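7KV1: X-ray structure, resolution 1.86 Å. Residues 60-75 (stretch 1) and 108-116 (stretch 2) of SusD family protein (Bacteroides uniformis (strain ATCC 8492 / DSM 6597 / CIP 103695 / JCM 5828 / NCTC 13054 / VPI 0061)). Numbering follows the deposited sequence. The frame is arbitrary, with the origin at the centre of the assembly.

Stretch 1 (60-75) WPDWGLGQYNALNIDG
Stretch 2, residues 108-116: TLGSLWTVD

A helix can pack against a mixed segment of helix and loop mainly through apolar side chains, with no hydrogen bond between them, while some polar side chains at the seam bond within their own segment. Residues 60-75 and 108-116 of this SusD family protein illustrate the principle: 411 Å² is buried between them, both sides summed, yet no hydrogen bond crosses among the modelled atoms.

In stretch 2, Leu-109 (phi/psi -103/56) is at the N-cap position of a helix running from Gly-110 through Asp-116 and beyond, held by bonds such as Val-115 N to Ser-111 O at 2.8 Å. Stretch 1 opens with a weakly bonded helical turn at about 60-63, which Gly-64 leaves at phi/psi 98/75. A loop follows, and Ala-70 (-156/141) occupies the N-cap position of a second helix beginning at Leu-71. The register follows from the nearest CA pairs: Trp-60 with Val-115 at 6.7 Å, Pro-61 with Leu-112 at 7.3 Å, Leu-65 with Ser-111 at 6.7 Å and Asp-74 with Leu-109 at 8.1 Å.

Apolar packing is carried largely by Val-115 and Leu-112. Val-115 (chi1 t) places CG2 4.0 Å from CB of Trp-60 and CG1 4.3 Å from CD of Pro-61, so the valine packs against both residues. The CA-to-CB bond of Trp-60 (chi1 m, chi2 11°) points toward the helix, and its ring lies oblique to Val-115 CA. Leu-112 leaves its backbone sideways, with chi1 between wells at -140° and chi2 p, but its end approaches stretch 1: CD1 lies 3.9 Å from CD2 of Leu-71 (m, t) and 4.4 Å from CG of Pro-61.

Polar groups border this apolar patch. Asn-69 (chi1 t, chi2 27°) donates from ND2 to OD2 of Asp-74 (chi1 m, chi2 -10°) at 2.8 Å, and its OD1 accepts a weak bond from Ala-70 N at 2.9 Å. The side-chain bond ties the loop to the following helix. Leu-112 CD1 packs against this pair, 3.9 Å from Asn-69 ND2 and 3.4 Å from Asp-74 OD2, while CD2 of Leu-109 (m, t) lies 3.8 Å from Asp-74 OD1.

The remaining contacts are looser. Leu-65 (-75/96) is poorly ordered and modelled only to CB, and its CA-to-CB bond points toward the helix; its O lies 4.1 Å from CB of Ser-111 (chi1 p) and accepts a 2.8 Å bond from Gln-67 N. Asn-69 ND2 is likewise 4.1 Å from Ser-111 OG, a separation of proximity rather than bonding.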

# COMPACT_ATOMS: atom_id res chain seq x y z
N TRP A 60 12.70 -0.51 4.94
CA TRP A 60 13.60 0.67 5.03
C TRP A 60 12.80 1.96 5.24
O TRP A 60 13.21 2.76 6.07
CB TRP A 60 14.54 0.75 3.83
CG TRP A 60 15.63 -0.27 3.86
CD1 TRP A 60 15.77 -1.34 4.70
CD2 TRP A 60 16.74 -0.32 2.95
NE1 TRP A 60 16.90 -2.04 4.39
CE2 TRP A 60 17.52 -1.44 3.32
CE3 TRP A 60 17.17 0.49 1.90
CZ2 TRP A 60 18.69 -1.77 2.65
CZ3 TRP A 60 18.32 0.15 1.23
CH2 TRP A 60 19.06 -0.98 1.59
N PRO A 61 11.62 2.18 4.62
CA PRO A 61 10.88 3.42 4.86
C PRO A 61 10.60 3.67 6.35
O PRO A 61 10.81 4.79 6.81
CB PRO A 61 9.57 3.24 4.08
CG PRO A 61 9.92 2.22 3.01
CD PRO A 61 10.90 1.29 3.70
N ASP A 62 10.18 2.63 7.08
CA ASP A 62 9.75 2.68 8.50
C ASP A 62 10.94 2.62 9.46
O ASP A 62 10.70 2.85 10.66
CB ASP A 62 8.80 1.53 8.85
CG ASP A 62 7.48 1.57 8.11
OD1 ASP A 62 7.50 1.82 6.89
OD2 ASP A 62 6.42 1.35 8.76
N TRP A 63 12.14 2.25 9.00
CA TRP A 63 13.37 2.20 9.83
C TRP A 63 14.13 3.54 9.73
O TRP A 63 14.98 3.81 10.62
CB TRP A 63 14.26 1.02 9.41
CG TRP A 63 13.76 -0.33 9.81
CD1 TRP A 63 12.79 -0.64 10.72
CD2 TRP A 63 14.25 -1.59 9.31
NE1 TRP A 63 12.62 -2.00 10.81
CE2 TRP A 63 13.51 -2.61 9.96
CE3 TRP A 63 15.24 -1.95 8.38
CZ2 TRP A 63 13.74 -3.97 9.70
CZ3 TRP A 63 15.46 -3.29 8.12
CH2 TRP A 63 14.72 -4.28 8.77
N GLY A 64 13.87 4.34 8.69
CA GLY A 64 14.40 5.70 8.52
C GLY A 64 15.62 5.73 7.60
O GLY A 64 16.74 5.87 8.12
N LEU A 65 15.40 5.58 6.29
CA LEU A 65 16.41 5.83 5.22
C LEU A 65 16.57 7.35 5.07
O LEU A 65 15.73 7.96 4.37
CB LEU A 65 15.97 5.17 3.90
N GLY A 66 17.58 7.92 5.73
CA GLY A 66 17.83 9.37 5.79
C GLY A 66 16.83 10.08 6.69
O GLY A 66 17.24 10.96 7.47
N GLN A 67 15.55 9.74 6.58
CA GLN A 67 14.45 10.33 7.38
C GLN A 67 13.31 9.31 7.47
O GLN A 67 13.23 8.43 6.61
CB GLN A 67 14.01 11.65 6.76
CG GLN A 67 13.29 12.57 7.74
CD GLN A 67 13.48 14.03 7.40
OE1 GLN A 67 13.80 14.40 6.27
NE2 GLN A 67 13.25 14.88 8.38
N TYR A 68 12.45 9.46 8.48
CA TYR A 68 11.31 8.54 8.77
C TYR A 68 10.23 8.68 7.68
O TYR A 68 9.88 9.78 7.25
CB TYR A 68 10.82 8.75 10.20
CG TYR A 68 11.78 8.20 11.23
CD1 TYR A 68 12.10 6.85 11.23
CD2 TYR A 68 12.41 9.01 12.15
CE1 TYR A 68 13.00 6.32 12.15
CE2 TYR A 68 13.31 8.50 13.08
CZ TYR A 68 13.60 7.14 13.08
OH TYR A 68 14.48 6.60 13.97
N ASN A 69 9.67 7.54 7.28
CA ASN A 69 8.66 7.46 6.19
C ASN A 69 7.80 6.21 6.41
O ASN A 69 8.16 5.39 7.28
CB ASN A 69 9.35 7.47 4.83
CG ASN A 69 8.36 7.64 3.70
OD1 ASN A 69 7.29 8.24 3.89
ND2 ASN A 69 8.69 7.12 2.54
N ALA A 70 6.68 6.08 5.68
CA ALA A 70 5.78 4.92 5.77
C ALA A 70 5.00 4.80 4.46
O ALA A 70 4.60 5.83 3.90
CB ALA A 70 4.86 5.06 6.95
N LEU A 71 4.80 3.58 3.99
CA LEU A 71 4.13 3.32 2.68
C LEU A 71 2.68 3.81 2.75
O LEU A 71 2.16 4.23 1.69
CB LEU A 71 4.22 1.82 2.36
CG LEU A 71 5.64 1.32 2.08
CD1 LEU A 71 5.65 -0.18 1.83
CD2 LEU A 71 6.24 2.04 0.88
N ASN A 72 2.00 3.67 3.90
CA ASN A 72 0.57 4.09 3.98
C ASN A 72 0.52 5.62 3.97
O ASN A 72 -0.41 6.16 3.33
CB ASN A 72 -0.22 3.44 5.12
CG ASN A 72 0.30 3.75 6.51
OD1 ASN A 72 1.51 3.94 6.70
ND2 ASN A 72 -0.60 3.78 7.50
N ILE A 73 1.47 6.32 4.62
CA ILE A 73 1.54 7.80 4.55
C ILE A 73 1.69 8.19 3.07
O ILE A 73 0.92 9.03 2.59
CB ILE A 73 2.65 8.41 5.44
CG1 ILE A 73 2.36 8.16 6.93
CG2 ILE A 73 2.82 9.87 5.14
CD1 ILE A 73 3.51 8.52 7.84
N ASP A 74 2.64 7.57 2.37
CA ASP A 74 2.94 7.92 0.95
C ASP A 74 1.68 7.68 0.10
O ASP A 74 1.38 8.52 -0.78
CB ASP A 74 4.15 7.14 0.45
CG ASP A 74 5.48 7.46 1.14
OD1 ASP A 74 5.54 8.45 1.93
OD2 ASP A 74 6.45 6.74 0.87
N GLY A 75 0.93 6.61 0.39
CA GLY A 75 -0.29 6.26 -0.35
C GLY A 75 -1.50 7.08 0.07
O GLY A 75 -2.54 7.02 -0.63
N THR A 108 9.94 15.74 -3.08
CA THR A 108 9.29 14.53 -3.65
C THR A 108 9.62 13.34 -2.74
O THR A 108 10.08 13.55 -1.60
CB THR A 108 9.70 14.41 -5.11
OG1 THR A 108 8.83 13.46 -5.73
CG2 THR A 108 11.15 14.02 -5.25
N LEU A 109 9.36 12.12 -3.19
CA LEU A 109 9.64 10.88 -2.42
C LEU A 109 10.92 10.20 -2.96
O LEU A 109 10.89 9.02 -3.29
CB LEU A 109 8.40 10.01 -2.51
CG LEU A 109 7.17 10.57 -1.81
CD1 LEU A 109 6.00 9.62 -1.94
CD2 LEU A 109 7.44 10.83 -0.34
N GLY A 110 12.03 10.92 -2.99
CA GLY A 110 13.33 10.40 -3.48
C GLY A 110 13.76 9.14 -2.76
O GLY A 110 14.35 8.25 -3.41
N SER A 111 13.50 9.03 -1.46
CA SER A 111 13.94 7.87 -0.64
C SER A 111 13.26 6.59 -1.14
O SER A 111 13.90 5.53 -1.13
CB SER A 111 13.69 8.13 0.84
OG SER A 111 12.31 8.22 1.06
N LEU A 112 12.01 6.69 -1.60
CA LEU A 112 11.24 5.52 -2.09
C LEU A 112 11.92 4.99 -3.35
O LEU A 112 12.03 3.76 -3.49
CB LEU A 112 9.79 5.97 -2.36
CG LEU A 112 8.70 5.00 -1.96
CD1 LEU A 112 8.83 4.66 -0.47
CD2 LEU A 112 7.32 5.58 -2.28
N TRP A 113 12.41 5.87 -4.21
CA TRP A 113 13.21 5.52 -5.41
C TRP A 113 14.46 4.74 -4.98
O TRP A 113 14.68 3.63 -5.48
CB TRP A 113 13.52 6.79 -6.20
CG TRP A 113 14.39 6.63 -7.42
CD1 TRP A 113 15.73 6.34 -7.45
CD2 TRP A 113 14.03 6.98 -8.76
NE1 TRP A 113 16.20 6.45 -8.74
CE2 TRP A 113 15.17 6.81 -9.56
CE3 TRP A 113 12.83 7.39 -9.36
CZ2 TRP A 113 15.15 7.03 -10.93
CZ3 TRP A 113 12.81 7.60 -10.72
CH2 TRP A 113 13.96 7.43 -11.48
N THR A 114 15.23 5.24 -4.02
CA THR A 114 16.44 4.57 -3.51
C THR A 114 16.07 3.21 -2.91
O THR A 114 16.71 2.22 -3.27
CB THR A 114 17.20 5.47 -2.52
OG1 THR A 114 17.39 6.69 -3.23
CG2 THR A 114 18.52 4.85 -2.10
N VAL A 115 15.05 3.15 -2.04
CA VAL A 115 14.57 1.87 -1.46
C VAL A 115 14.27 0.88 -2.58
O VAL A 115 14.78 -0.26 -2.55
CB VAL A 115 13.32 2.11 -0.61
CG1 VAL A 115 12.66 0.79 -0.24
CG2 VAL A 115 13.62 2.94 0.63
N ASP A 116 13.44 1.27 -3.55
CA ASP A 116 12.97 0.33 -4.60
C ASP A 116 14.16 -0.17 -5.44
O ASP A 116 14.25 -1.38 -5.67
CB ASP A 116 11.87 0.96 -5.46
CG ASP A 116 10.58 1.22 -4.70
OD1 ASP A 116 10.30 0.50 -3.69
OD2 ASP A 116 9.86 2.15 -5.12